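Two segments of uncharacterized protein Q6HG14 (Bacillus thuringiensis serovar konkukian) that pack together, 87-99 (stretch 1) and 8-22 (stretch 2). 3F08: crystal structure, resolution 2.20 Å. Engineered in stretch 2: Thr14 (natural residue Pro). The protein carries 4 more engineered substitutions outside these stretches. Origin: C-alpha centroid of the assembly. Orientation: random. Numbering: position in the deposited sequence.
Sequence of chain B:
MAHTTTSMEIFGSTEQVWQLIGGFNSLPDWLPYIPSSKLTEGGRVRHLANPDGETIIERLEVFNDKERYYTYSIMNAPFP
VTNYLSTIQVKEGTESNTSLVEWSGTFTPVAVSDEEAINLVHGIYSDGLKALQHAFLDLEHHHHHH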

ATOM      1  N   THR B  87      13.391  -0.951   2.445  1.00 15.55           N
ATOM      2  CA  THR B  87      12.537   0.132   2.889  1.00 15.68           C
ATOM      3  C   THR B  87      13.113   1.470   2.450  1.00 15.38           C
ATOM      4  O   THR B  87      14.308   1.718   2.589  1.00 15.05           O
ATOM      5  CB  THR B  87      12.402   0.151   4.424  1.00 14.89           C
ATOM      6  OG1 THR B  87      11.778  -1.060   4.866  1.00 16.56           O
ATOM      7  CG2 THR B  87      11.557   1.351   4.876  1.00 17.27           C
ATOM      8  N   ILE B  88      12.266   2.319   1.886  1.00 15.36           N
ATOM      9  CA  ILE B  88      12.702   3.643   1.497  1.00 14.15           C
ATOM     10  C   ILE B  88      11.851   4.573   2.343  1.00 14.34           C
ATOM     11  O   ILE B  88      10.632   4.400   2.440  1.00 13.99           O
ATOM     12  CB  ILE B  88      12.488   3.895  -0.015  1.00 15.88           C
ATOM     13  CG1 ILE B  88      12.922   5.316  -0.375  1.00 16.87           C
ATOM     14  CG2 ILE B  88      11.049   3.642  -0.389  1.00 17.73           C
ATOM     15  CD1 ILE B  88      13.125   5.518  -1.881  1.00 18.83           C
ATOM     16  N   GLN B  89      12.487   5.543   2.987  1.00 13.16           N
ATOM     17  CA  GLN B  89      11.757   6.459   3.846  1.00 14.24           C
ATOM     18  C   GLN B  89      12.198   7.898   3.671  1.00 13.74           C
ATOM     19  O   GLN B  89      13.371   8.178   3.439  1.00 13.93           O
ATOM     20  CB  GLN B  89      11.928   6.051   5.314  1.00 13.22           C
ATOM     21  CG  GLN B  89      11.215   6.977   6.293  1.00 16.16           C
ATOM     22  CD  GLN B  89      11.220   6.436   7.714  1.00 18.64           C
ATOM     23  OE1 GLN B  89      12.218   5.869   8.174  1.00 20.28           O
ATOM     24  NE2 GLN B  89      10.109   6.612   8.417  1.00 18.95           N
ATOM     25  N   VAL B  90      11.239   8.807   3.783  1.00 13.62           N
ATOM     26  CA  VAL B  90      11.510  10.230   3.648  1.00 15.35           C
ATOM     27  C   VAL B  90      11.439  10.852   5.036  1.00 15.65           C
ATOM     28  O   VAL B  90      10.358  11.074   5.565  1.00 16.91           O
ATOM     29  CB  VAL B  90      10.467  10.903   2.733  1.00 13.23           C
ATOM     30  CG1 VAL B  90      10.723  12.395   2.665  1.00 14.98           C
ATOM     31  CG2 VAL B  90      10.524  10.287   1.338  1.00 10.92           C
ATOM     32  N   LYS B  91      12.599  11.110   5.627  1.00 18.14           N
ATOM     33  CA  LYS B  91      12.668  11.708   6.950  1.00 18.80           C
ATOM     34  C   LYS B  91      12.812  13.221   6.859  1.00 19.37           C
ATOM     35  O   LYS B  91      13.116  13.770   5.802  1.00 15.99           O
ATOM     36  CB  LYS B  91      13.852  11.130   7.729  1.00 20.32           C
ATOM     37  CG  LYS B  91      13.764   9.628   7.926  1.00 26.40           C
ATOM     38  CD  LYS B  91      14.903   9.096   8.788  1.00 29.68           C
ATOM     39  CE  LYS B  91      14.647   7.645   9.179  1.00 32.01           C
ATOM     40  NZ  LYS B  91      15.709   7.088  10.066  1.00 34.71           N
ATOM     41  N   GLU B  92      12.585  13.893   7.979  1.00 21.29           N
ATOM     42  CA  GLU B  92      12.693  15.340   8.030  1.00 24.24           C
ATOM     43  C   GLU B  92      14.084  15.802   7.603  1.00 23.36           C
ATOM     44  O   GLU B  92      15.089  15.234   8.031  1.00 22.52           O
ATOM     45  CB  GLU B  92      12.419  15.832   9.451  1.00 28.58           C
ATOM     46  CG  GLU B  92      10.970  15.729   9.910  1.00 37.51           C
ATOM     47  CD  GLU B  92      10.448  14.301   9.984  1.00 42.94           C
ATOM     48  OE1 GLU B  92      11.258  13.359  10.186  1.00 43.82           O
ATOM     49  OE2 GLU B  92       9.212  14.124   9.862  1.00 45.32           O
ATOM     50  N   GLY B  93      14.139  16.830   6.760  1.00 24.40           N
ATOM     51  CA  GLY B  93      15.417  17.356   6.320  1.00 25.69           C
ATOM     52  C   GLY B  93      15.896  18.364   7.353  1.00 28.64           C
ATOM     53  O   GLY B  93      15.244  18.548   8.379  1.00 28.02           O
ATOM     54  N   THR B  94      17.027  19.013   7.101  1.00 28.94           N
ATOM     55  CA  THR B  94      17.543  20.005   8.037  1.00 30.86           C
ATOM     56  C   THR B  94      16.761  21.311   7.900  1.00 31.32           C
ATOM     57  O   THR B  94      16.677  22.101   8.839  1.00 32.33           O
ATOM     58  CB  THR B  94      19.034  20.273   7.792  1.00 30.76           C
ATOM     59  OG1 THR B  94      19.253  20.475   6.391  1.00 31.07           O
ATOM     60  CG2 THR B  94      19.873  19.092   8.280  1.00 31.62           C
ATOM     61  N   GLU B  95      16.200  21.522   6.714  1.00 31.27           N
ATOM     62  CA  GLU B  95      15.396  22.700   6.407  1.00 31.72           C
ATOM     63  C   GLU B  95      14.015  22.213   5.991  1.00 30.86           C
ATOM     64  O   GLU B  95      13.810  21.020   5.762  1.00 29.50           O
ATOM     65  CB  GLU B  95      16.001  23.495   5.247  1.00 32.48           C
ATOM     66  CG  GLU B  95      17.164  24.391   5.610  1.00 37.15           C
ATOM     67  CD  GLU B  95      17.715  25.139   4.407  1.00 40.38           C
ATOM     68  OE1 GLU B  95      18.171  24.470   3.456  1.00 40.30           O
ATOM     69  OE2 GLU B  95      17.693  26.392   4.409  1.00 43.23           O
ATOM     70  N   SER B  96      13.073  23.139   5.876  1.00 29.78           N
ATOM     71  CA  SER B  96      11.725  22.776   5.476  1.00 29.19           C
ATOM     72  C   SER B  96      11.667  22.450   3.986  1.00 27.52           C
ATOM     73  O   SER B  96      10.692  21.869   3.520  1.00 27.71           O
ATOM     74  CB  SER B  96      10.759  23.912   5.796  1.00 29.52           C
ATOM     75  OG  SER B  96      11.142  25.098   5.129  1.00 32.41           O
ATOM     76  N   ASN B  97      12.712  22.824   3.244  1.00 26.67           N
ATOM     77  CA  ASN B  97      12.760  22.558   1.810  1.00 23.30           C
ATOM     78  C   ASN B  97      13.744  21.449   1.438  1.00 21.38           C
ATOM     79  O   ASN B  97      14.183  21.359   0.290  1.00 18.76           O
ATOM     80  CB  ASN B  97      13.099  23.832   1.029  1.00 27.04           C
ATOM     81  CG  ASN B  97      14.541  24.271   1.214  1.00 30.18           C
ATOM     82  OD1 ASN B  97      15.037  24.357   2.338  1.00 32.76           O
ATOM     83  ND2 ASN B  97      15.219  24.565   0.106  1.00 31.69           N
ATOM     84  N   THR B  98      14.106  20.613   2.407  1.00 19.07           N
ATOM     85  CA  THR B  98      15.003  19.493   2.129  1.00 18.50           C
ATOM     86  C   THR B  98      14.470  18.257   2.842  1.00 16.58           C
ATOM     87  O   THR B  98      13.648  18.370   3.746  1.00 16.38           O
ATOM     88  CB  THR B  98      16.447  19.749   2.609  1.00 17.44           C
ATOM     89  OG1 THR B  98      16.460  19.889   4.033  1.00 17.06           O
ATOM     90  CG2 THR B  98      17.022  21.002   1.959  1.00 17.54           C
ATOM     91  N   SER B  99      14.932  17.083   2.426  1.00 15.47           N
ATOM     92  CA  SER B  99      14.496  15.830   3.034  1.00 15.78           C
ATOM     93  C   SER B  99      15.677  14.896   3.201  1.00 15.84           C
ATOM     94  O   SER B  99      16.623  14.933   2.416  1.00 18.15           O
ATOM     95  CB  SER B  99      13.459  15.116   2.149  1.00 13.03           C
ATOM     96  OG  SER B  99      12.250  15.839   2.034  1.00 15.61           O
TER
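Stretch 2 8-22: MEIFGSTEQVWQLIG

The firmest link between the two stretches is a short antiparallel pairing of Ile10 with Ser99. Ile10 N donates to Ser99 O at 2.7 Å, and Ser99 N donates to Ile10 O at 2.8 Å. Ile10 CA and Ser99 CA lie 5.1 Å apart. Two CA-H...O contacts border the pair: Glu9 CA lies 3.2 Å from Ser99 O, and Thr98 CA lies 3.3 Å from Ile10 O. Residues 8-10 are extended, with phi/psi in the beta region, and end a strand that begins earlier in the chain.

The side chain of Ser99 adds a third strong bond. Its chi1 is m, and Ser99 OG donates to Gly12 O at 2.9 Å. This ties the strand residue to the loop of stretch 2 just before the helix. Val17 CG2 also lies 3.4 Å from Ser99 OG, so the hydroxyl is closely enclosed.

Water 1 joins the start of the helix to stretch 1. The water accepts from Thr14 N at 3.0 Å and donates to Thr98 O at 3.1 Å. The bond from the water to Ser96 O, at 2.7 Å, is weak. Thr14 is an engineered residue, with Pro in the natural sequence.

Glu9 starts sideways to stretch 1, but its end comes nearer. Glu9 OE1 lies 3.3 Å from Thr98 OG1 and 3.7 Å from Thr94 N. Thr98 OG1 itself accepts from Glu95 N at 3.1 Å, within a type I turn from Glu95 to Thr98.

After Ile10 the chain of stretch 2 leaves the strand and passes through Phe11 and Gly12. Ser13 is the N-cap of the helix that follows: Ser13 OG accepts from Gln16 N at 3.1 Å. The cap residue also rests against the turn, with Ser13 CB 3.1 Å from Ser96 O. Here the backbones run close together, Asn97 CA to Ser13 CA being 4.0 Å.

From Thr14 to Ile21 stretch 2 is helical. The helix lies along strand 87-92 and runs nearly antiparallel to it, at 168° between N-to-C directions, with a closest axis approach of 8.7 Å. At its first turn, Thr14 CG2 packs on the backbone of stretch 1, 3.5 Å from Lys91 O and 3.8 Å from Glu92 CA.

Farther along the helix the contact is apolar. The strand alternates: Ile88 and Val90 point toward the helix, while Gln89 and Lys91 point away. Val90 is the centre of this packing. Val90 CG2 lies 3.8 Å from Val17 CG1, 3.9 Å from Trp18 CE3 and 3.5 Å from Ile21 CD1. It meets Trp18 at the ring edge, near the ring plane. Val90 CG1 lies 3.9 Å from Thr14 O and 4.1 Å from Thr14 CG2. Ile88 extends the patch, with Ile88 CD1 3.9 Å from Ile21 CD1. Thr87 lies beyond the reach of stretch 2, as Gln19 and Leu20 do beyond that of stretch 1. Together the stretches bury 745 Å², both sides summed.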

HETATM    1  N   MSE B   8      20.663  10.371   1.825  1.00 29.63           N
HETATM    2  CA  MSE B   8      21.038  11.570   1.100  1.00 31.79           C
HETATM    3  C   MSE B   8      20.056  12.688   1.381  1.00 27.93           C
HETATM    4  O   MSE B   8      18.857  12.458   1.550  1.00 25.45           O
HETATM    5  CB  MSE B   8      21.106  11.293  -0.408  1.00 39.58           C
HETATM    6  CG  MSE B   8      21.559  12.496  -1.237  1.00 52.21           C
HETATM    7 SE   MSE B   8      22.181  12.074  -3.045  1.00 71.85          SE
HETATM    8  CE  MSE B   8      24.070  11.860  -2.678  1.00 65.30           C
ATOM      9  N   GLU B   9      20.577  13.904   1.461  1.00 25.10           N
ATOM     10  CA  GLU B   9      19.734  15.063   1.680  1.00 23.95           C
ATOM     11  C   GLU B   9      19.223  15.456   0.311  1.00 21.19           C
ATOM     12  O   GLU B   9      19.987  15.909  -0.540  1.00 21.36           O
ATOM     13  CB  GLU B   9      20.534  16.221   2.275  1.00 26.67           C
ATOM     14  CG  GLU B   9      20.684  16.186   3.789  1.00 33.39           C
ATOM     15  CD  GLU B   9      19.377  16.449   4.522  1.00 34.55           C
ATOM     16  OE1 GLU B   9      18.691  17.440   4.189  1.00 35.32           O
ATOM     17  OE2 GLU B   9      19.043  15.669   5.440  1.00 36.04           O
ATOM     18  N   ILE B  10      17.932  15.264   0.091  1.00 18.15           N
ATOM     19  CA  ILE B  10      17.328  15.619  -1.179  1.00 14.72           C
ATOM     20  C   ILE B  10      16.798  17.040  -1.069  1.00 15.40           C
ATOM     21  O   ILE B  10      16.181  17.396  -0.062  1.00 13.28           O
ATOM     22  CB  ILE B  10      16.186  14.656  -1.513  1.00 15.09           C
ATOM     23  CG1 ILE B  10      16.753  13.241  -1.641  1.00 12.86           C
ATOM     24  CG2 ILE B  10      15.484  15.083  -2.814  1.00 11.98           C
ATOM     25  CD1 ILE B  10      17.807  13.105  -2.729  1.00 10.58           C
ATOM     26  N   PHE B  11      17.038  17.849  -2.101  1.00 14.25           N
ATOM     27  CA  PHE B  11      16.599  19.242  -2.086  1.00 14.99           C
ATOM     28  C   PHE B  11      15.144  19.426  -2.445  1.00 14.93           C
ATOM     29  O   PHE B  11      14.818  19.996  -3.485  1.00 14.92           O
ATOM     30  CB  PHE B  11      17.445  20.096  -3.031  1.00 15.67           C
ATOM     31  CG  PHE B  11      18.913  20.037  -2.749  1.00 15.82           C
ATOM     32  CD1 PHE B  11      19.385  19.478  -1.563  1.00 14.94           C
ATOM     33  CD2 PHE B  11      19.828  20.547  -3.669  1.00 16.55           C
ATOM     34  CE1 PHE B  11      20.752  19.426  -1.288  1.00 16.46           C
ATOM     35  CE2 PHE B  11      21.201  20.505  -3.410  1.00 16.75           C
ATOM     36  CZ  PHE B  11      21.664  19.942  -2.216  1.00 16.61           C
ATOM     37  N   GLY B  12      14.271  18.948  -1.571  1.00 15.33           N
ATOM     38  CA  GLY B  12      12.839  19.072  -1.768  1.00 12.40           C
ATOM     39  C   GLY B  12      12.207  18.879  -0.402  1.00 13.46           C
ATOM     40  O   GLY B  12      12.750  18.132   0.406  1.00 12.47           O
ATOM     41  N   SER B  13      11.090  19.544  -0.116  1.00 12.00           N
ATOM     42  CA  SER B  13      10.451  19.372   1.188  1.00 13.51           C
ATOM     43  C   SER B  13      10.009  17.923   1.348  1.00 12.05           C
ATOM     44  O   SER B  13       9.929  17.186   0.370  1.00 13.75           O
ATOM     45  CB  SER B  13       9.228  20.281   1.318  1.00 13.09           C
ATOM     46  OG  SER B  13       8.210  19.881   0.420  1.00 11.26           O
ATOM     47  N   THR B  14       9.720  17.514   2.579  1.00 10.79           N
ATOM     48  CA  THR B  14       9.280  16.153   2.822  1.00 11.89           C
ATOM     49  C   THR B  14       8.018  15.852   2.014  1.00 11.64           C
ATOM     50  O   THR B  14       7.862  14.754   1.477  1.00  9.18           O
ATOM     51  CB  THR B  14       9.032  15.907   4.332  1.00 13.01           C
ATOM     52  OG1 THR B  14       8.323  17.019   4.898  1.00 14.37           O
ATOM     53  CG2 THR B  14      10.367  15.748   5.063  1.00 10.60           C
ATOM     54  N   GLU B  15       7.136  16.843   1.910  1.00 11.67           N
ATOM     55  CA  GLU B  15       5.896  16.690   1.169  1.00 13.58           C
ATOM     56  C   GLU B  15       6.128  16.507  -0.332  1.00 13.02           C
ATOM     57  O   GLU B  15       5.480  15.672  -0.956  1.00 13.45           O
ATOM     58  CB  GLU B  15       4.974  17.896   1.405  1.00 14.05           C
ATOM     59  CG  GLU B  15       4.384  17.999   2.816  1.00 16.06           C
ATOM     60  CD  GLU B  15       5.431  18.279   3.890  1.00 17.96           C
ATOM     61  OE1 GLU B  15       6.234  19.220   3.719  1.00 21.13           O
ATOM     62  OE2 GLU B  15       5.447  17.564   4.912  1.00 19.02           O
ATOM     63  N   GLN B  16       7.037  17.289  -0.913  1.00 14.01           N
ATOM     64  CA  GLN B  16       7.324  17.174  -2.346  1.00 14.44           C
ATOM     65  C   GLN B  16       7.930  15.808  -2.639  1.00 14.19           C
ATOM     66  O   GLN B  16       7.491  15.108  -3.537  1.00 14.36           O
ATOM     67  CB  GLN B  16       8.337  18.222  -2.806  1.00 15.67           C
ATOM     68  CG  GLN B  16       7.984  19.670  -2.564  1.00 21.81           C
ATOM     69  CD  GLN B  16       9.142  20.587  -2.951  1.00 26.82           C
ATOM     70  OE1 GLN B  16       9.478  20.717  -4.135  1.00 30.42           O
ATOM     71  NE2 GLN B  16       9.767  21.210  -1.956  1.00 23.71           N
ATOM     72  N   VAL B  17       8.956  15.448  -1.876  1.00 12.98           N
ATOM     73  CA  VAL B  17       9.630  14.177  -2.077  1.00 13.64           C
ATOM     74  C   VAL B  17       8.713  12.970  -1.915  1.00 13.81           C
ATOM     75  O   VAL B  17       8.716  12.077  -2.763  1.00 12.81           O
ATOM     76  CB  VAL B  17      10.821  14.022  -1.117  1.00 13.26           C
ATOM     77  CG1 VAL B  17      11.529  12.685  -1.381  1.00 10.99           C
ATOM     78  CG2 VAL B  17      11.782  15.193  -1.303  1.00 10.99           C
ATOM     79  N   TRP B  18       7.944  12.928  -0.830  1.00 13.52           N
ATOM     80  CA  TRP B  18       7.040  11.802  -0.621  1.00 14.75           C
ATOM     81  C   TRP B  18       5.937  11.805  -1.685  1.00 14.12           C
ATOM     82  O   TRP B  18       5.469  10.749  -2.104  1.00 15.63           O
ATOM     83  CB  TRP B  18       6.433  11.836   0.785  1.00 13.31           C
ATOM     84  CG  TRP B  18       5.493  10.686   1.035  1.00 13.48           C
ATOM     85  CD1 TRP B  18       4.136  10.751   1.190  1.00 14.09           C
ATOM     86  CD2 TRP B  18       5.840   9.290   1.115  1.00 12.50           C
ATOM     87  NE1 TRP B  18       3.616   9.481   1.360  1.00 15.52           N
ATOM     88  CE2 TRP B  18       4.639   8.570   1.317  1.00 12.33           C
ATOM     89  CE3 TRP B  18       7.046   8.583   1.032  1.00 11.80           C
ATOM     90  CZ2 TRP B  18       4.612   7.170   1.441  1.00 11.99           C
ATOM     91  CZ3 TRP B  18       7.019   7.180   1.156  1.00 12.95           C
ATOM     92  CH2 TRP B  18       5.805   6.497   1.357  1.00 10.93           C
ATOM     93  N   GLN B  19       5.531  12.989  -2.133  1.00 15.28           N
ATOM     94  CA  GLN B  19       4.504  13.079  -3.169  1.00 16.75           C
ATOM     95  C   GLN B  19       5.041  12.378  -4.411  1.00 16.31           C
ATOM     96  O   GLN B  19       4.338  11.612  -5.066  1.00 17.16           O
ATOM     97  CB  GLN B  19       4.206  14.537  -3.530  1.00 18.26           C
ATOM     98  CG  GLN B  19       2.737  14.948  -3.415  1.00 24.55           C
ATOM     99  CD  GLN B  19       1.773  13.987  -4.097  1.00 25.15           C
ATOM    100  OE1 GLN B  19       1.751  13.854  -5.325  1.00 25.78           O
ATOM    101  NE2 GLN B  19       0.966  13.311  -3.293  1.00 28.87           N
ATOM    102  N   LEU B  20       6.303  12.655  -4.718  1.00 16.52           N
ATOM    103  CA  LEU B  20       6.987  12.094  -5.878  1.00 15.61           C
ATOM    104  C   LEU B  20       7.265  10.593  -5.766  1.00 14.89           C
ATOM    105  O   LEU B  20       6.911   9.823  -6.662  1.00 13.56           O
ATOM    106  CB  LEU B  20       8.318  12.832  -6.087  1.00 15.65           C
ATOM    107  CG  LEU B  20       8.953  13.014  -7.473  1.00 20.03           C
ATOM    108  CD1 LEU B  20      10.401  12.590  -7.434  1.00 17.18           C
ATOM    109  CD2 LEU B  20       8.201  12.228  -8.518  1.00 19.80           C
ATOM    110  N   ILE B  21       7.883  10.174  -4.663  1.00 12.68           N
ATOM    111  CA  ILE B  21       8.266   8.773  -4.507  1.00 13.65           C
ATOM    112  C   ILE B  21       7.375   7.849  -3.673  1.00 13.70           C
ATOM    113  O   ILE B  21       7.586   6.642  -3.665  1.00 14.53           O
ATOM    114  CB  ILE B  21       9.700   8.677  -3.946  1.00 12.67           C
ATOM    115  CG1 ILE B  21       9.718   9.056  -2.460  1.00 12.94           C
ATOM    116  CG2 ILE B  21      10.608   9.645  -4.707  1.00 11.83           C
ATOM    117  CD1 ILE B  21      11.064   8.846  -1.793  1.00 12.11           C
ATOM    118  N   GLY B  22       6.389   8.403  -2.978  1.00 14.18           N
ATOM    119  CA  GLY B  22       5.508   7.585  -2.152  1.00 13.59           C
ATOM    120  C   GLY B  22       4.682   6.536  -2.886  1.00 12.73           C
ATOM    121  O   GLY B  22       4.288   5.527  -2.295  1.00 10.11           O
TER
HETATM  122  O   HOH W   1      10.887  19.395   4.588  1.00 18.69           O